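Local atomic coordinates of chitin oligosaccharide binding protein NagB2 (Paenibacillus sp. FPU-7, PDB entry 7EHU), a protein that binds chitin oligosaccharides, namely N,N'-diacetylchitobiose and N,N',N''-triacetylchitotriose, probably as the extracellular solute-binding component of a bacterial sugar-uptake system. Residues K305-G313 / A377-A387. Numbering follows the deposited sequence.
Sequences KGDNLINGG and AQASAKAAFPA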
loop_
_atom_site.group_PDB
_atom_site.type_symbol
_atom_site.label_atom_id
_atom_site.label_comp_id
_atom_site.label_asym_id
_atom_site.label_seq_id
_atom_site.Cartn_x
_atom_site.Cartn_y
_atom_site.Cartn_z
ATOM N N LYS A 305 7.719 -13.709 -17.603
ATOM C CA LYS A 305 6.313 -13.724 -17.196
ATOM C C LYS A 305 5.916 -12.531 -16.341
ATOM O O LYS A 305 4.717 -12.292 -16.155
ATOM C CB LYS A 305 5.984 -14.999 -16.408
ATOM C CG LYS A 305 5.608 -16.212 -17.254
ATOM C CD LYS A 305 5.626 -17.495 -16.423
ATOM C CE LYS A 305 5.273 -18.730 -17.265
ATOM N NZ LYS A 305 3.798 -18.991 -17.345
ATOM N N GLY A 306 6.877 -11.790 -15.795
ATOM C CA GLY A 306 6.529 -10.588 -15.069
ATOM C C GLY A 306 6.339 -9.344 -15.920
ATOM O O GLY A 306 5.906 -8.323 -15.387
ATOM N N ASP A 307 6.612 -9.403 -17.217
ATOM C CA ASP A 307 6.613 -8.197 -18.038
ATOM C C ASP A 307 5.251 -7.513 -18.092
ATOM O O ASP A 307 4.203 -8.161 -18.143
ATOM C CB ASP A 307 7.056 -8.535 -19.468
ATOM C CG ASP A 307 8.541 -8.736 -19.588
ATOM O OD1 ASP A 307 9.003 -8.976 -20.713
ATOM O OD2 ASP A 307 9.265 -8.603 -18.587
ATOM N N ASN A 308 5.292 -6.180 -18.134
ATOM C CA ASN A 308 4.138 -5.309 -18.352
ATOM C C ASN A 308 3.066 -5.432 -17.285
ATOM O O ASN A 308 1.914 -5.068 -17.515
ATOM C CB ASN A 308 3.564 -5.473 -19.753
ATOM C CG ASN A 308 4.576 -5.139 -20.777
ATOM O OD1 ASN A 308 5.012 -3.993 -20.836
ATOM N ND2 ASN A 308 4.974 -6.109 -21.592
ATOM N N LEU A 309 3.433 -5.907 -16.111
ATOM C CA LEU A 309 2.526 -5.954 -14.977
ATOM C C LEU A 309 2.753 -4.754 -14.065
ATOM O O LEU A 309 3.828 -4.166 -14.039
ATOM C CB LEU A 309 2.748 -7.243 -14.183
ATOM C CG LEU A 309 2.578 -8.537 -14.971
ATOM C CD1 LEU A 309 2.815 -9.735 -14.065
ATOM C CD2 LEU A 309 1.198 -8.628 -15.582
ATOM N N ILE A 310 1.730 -4.400 -13.303
ATOM C CA ILE A 310 1.856 -3.334 -12.318
ATOM C C ILE A 310 1.297 -3.814 -10.988
ATOM O O ILE A 310 0.235 -4.434 -10.941
ATOM C CB ILE A 310 1.216 -2.012 -12.793
ATOM C CG1 ILE A 310 1.600 -0.842 -11.881
ATOM C CG2 ILE A 310 -0.290 -2.158 -12.927
ATOM C CD1 ILE A 310 1.215 0.515 -12.444
ATOM N N ASN A 311 2.015 -3.558 -9.912
ATOM C CA ASN A 311 1.493 -3.889 -8.593
ATOM C C ASN A 311 0.326 -2.960 -8.285
ATOM O O ASN A 311 0.479 -1.736 -8.360
ATOM C CB ASN A 311 2.619 -3.697 -7.579
ATOM C CG ASN A 311 2.232 -3.995 -6.126
ATOM O OD1 ASN A 311 2.773 -3.366 -5.224
ATOM N ND2 ASN A 311 1.363 -4.969 -5.886
ATOM N N GLY A 312 -0.836 -3.521 -7.953
ATOM C CA GLY A 312 -1.959 -2.673 -7.596
ATOM C C GLY A 312 -3.175 -3.491 -7.244
ATOM O O GLY A 312 -3.201 -4.716 -7.400
ATOM N N GLY A 313 -4.193 -2.784 -6.778
ATOM C CA GLY A 313 -5.433 -3.414 -6.354
ATOM C C GLY A 313 -6.206 -2.489 -5.435
ATOM O O GLY A 313 -5.936 -1.296 -5.366
ATOM N N ALA A 377 0.297 4.653 -16.880
ATOM C CA ALA A 377 1.112 3.485 -16.556
ATOM C C ALA A 377 0.252 2.287 -16.166
ATOM O O ALA A 377 0.589 1.142 -16.501
ATOM C CB ALA A 377 2.088 3.860 -15.434
ATOM N N GLN A 378 -0.850 2.521 -15.445
ATOM C CA GLN A 378 -1.740 1.429 -15.041
ATOM C C GLN A 378 -2.560 0.917 -16.226
ATOM O O GLN A 378 -2.704 -0.302 -16.412
ATOM C CB GLN A 378 -2.667 1.925 -13.921
ATOM C CG GLN A 378 -3.519 0.858 -13.211
ATOM C CD GLN A 378 -4.973 0.817 -13.641
ATOM O OE1 GLN A 378 -5.441 1.658 -14.409
ATOM N NE2 GLN A 378 -5.704 -0.171 -13.129
ATOM N N ALA A 379 -3.079 1.839 -17.046
ATOM C CA ALA A 379 -3.951 1.477 -18.158
ATOM C C ALA A 379 -3.210 0.677 -19.218
ATOM O O ALA A 379 -3.788 -0.235 -19.825
ATOM C CB ALA A 379 -4.535 2.747 -18.774
ATOM N N SER A 380 -1.950 1.017 -19.486
ATOM C CA SER A 380 -1.203 0.310 -20.520
ATOM C C SER A 380 -0.571 -0.984 -20.018
ATOM O O SER A 380 0.023 -1.703 -20.825
ATOM C CB SER A 380 -0.089 1.202 -21.074
ATOM O OG SER A 380 0.593 1.821 -20.006
ATOM N N ALA A 381 -0.652 -1.282 -18.720
ATOM C CA ALA A 381 -0.149 -2.545 -18.201
ATOM C C ALA A 381 -1.023 -3.698 -18.674
ATOM O O ALA A 381 -2.227 -3.546 -18.895
ATOM C CB ALA A 381 -0.167 -2.526 -16.673
ATOM N N LYS A 382 -0.397 -4.864 -18.844
ATOM C CA LYS A 382 -1.136 -6.070 -19.215
ATOM C C LYS A 382 -2.144 -6.438 -18.134
ATOM O O LYS A 382 -3.284 -6.817 -18.433
ATOM C CB LYS A 382 -0.127 -7.206 -19.423
ATOM C CG LYS A 382 -0.700 -8.613 -19.578
ATOM C CD LYS A 382 0.433 -9.643 -19.701
ATOM C CE LYS A 382 -0.039 -10.958 -20.318
ATOM N NZ LYS A 382 1.083 -11.673 -21.016
ATOM N N ALA A 383 -1.746 -6.320 -16.874
ATOM C CA ALA A 383 -2.564 -6.698 -15.731
ATOM C C ALA A 383 -1.902 -6.159 -14.473
ATOM O O ALA A 383 -0.745 -5.731 -14.490
ATOM C CB ALA A 383 -2.703 -8.218 -15.627
ATOM N N ALA A 384 -2.647 -6.205 -13.376
ATOM C CA ALA A 384 -2.112 -5.889 -12.058
ATOM C C ALA A 384 -1.891 -7.165 -11.251
ATOM O O ALA A 384 -2.470 -8.219 -11.540
ATOM C CB ALA A 384 -3.057 -4.962 -11.289
ATOM N N PHE A 385 -1.043 -7.060 -10.231
ATOM C CA PHE A 385 -0.868 -8.114 -9.255
ATOM C C PHE A 385 -0.949 -7.505 -7.858
ATOM O O PHE A 385 -0.485 -6.376 -7.638
ATOM C CB PHE A 385 0.463 -8.871 -9.426
ATOM C CG PHE A 385 1.698 -8.021 -9.336
ATOM C CD1 PHE A 385 2.213 -7.406 -10.472
ATOM C CD2 PHE A 385 2.370 -7.872 -8.129
ATOM C CE1 PHE A 385 3.377 -6.668 -10.395
ATOM C CE2 PHE A 385 3.522 -7.131 -8.057
ATOM C CZ PHE A 385 4.025 -6.533 -9.186
ATOM N N PRO A 386 -1.532 -8.212 -6.902
ATOM C CA PRO A 386 -1.648 -7.670 -5.545
ATOM C C PRO A 386 -0.298 -7.644 -4.846
ATOM O O PRO A 386 0.672 -8.280 -5.264
ATOM C CB PRO A 386 -2.593 -8.668 -4.864
ATOM C CG PRO A 386 -2.293 -9.960 -5.550
ATOM C CD PRO A 386 -2.042 -9.590 -6.997
ATOM N N ALA A 387 -0.235 -6.877 -3.765
ATOM C CA ALA A 387 0.945 -6.904 -2.914
ATOM C C ALA A 387 1.090 -8.277 -2.268
ATOM O O ALA A 387 0.103 -8.940 -1.923
ATOM C CB ALA A 387 0.869 -5.837 -1.837
#
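One face of the F385 ring lies against the backbone of N311, whose CA sits 3.6 Å above the ring plane and over its centre, while L309 CB meets the ring near its plane, 3.8 Å from F385 CD1. The amide of N311 is turned only 20° from the ring plane. These side chains cover one face of a parallel pairing, 309-313 with 383-385, by which a short strand from the C-terminal part of the chain joins the mixed sheet of this periplasmic-binding-protein fold. The axes of the two short strands diverge by 59°, far from the near-zero angle of a flat parallel pair. F385 CG stands between its own backbone N and carbonyl carbon (chi1 58°), which carries the ring back over N311; S206 and V209 of helix 197-212 also touch it. Replacing F385 by an alanine removes the ring, which would probably leave the N311 backbone without its cover and a gap between L309 and helix 197-212. I310 is bonded to the partner strand in both directions: its N donates to A383 O at 3.1 Å, in the carbonyl plane, and its O accepts from F385 N at 3.0 Å. Upstream, K382 N reaches N308 O at 2.7 Å, drawing the turn at 306-309 onto the loop that follows helix 369-379. On the other face of the sheet I310 CG2 packs on A381 CB at 3.8 Å, and I310 CD1 reaches the last turn of helix 369-379, near Q378 CA. A387, two residues past the strand and one of the residues lining the glycan pocket, touches a bound N-acetylglucosamine. With CG of N311 trans to the main-chain N, the carboxamide runs across the ring toward F385 O, which accepts two N-H groups from opposite faces of its carbonyl plane: G312 N, and N311 ND2 at 2.9 Å.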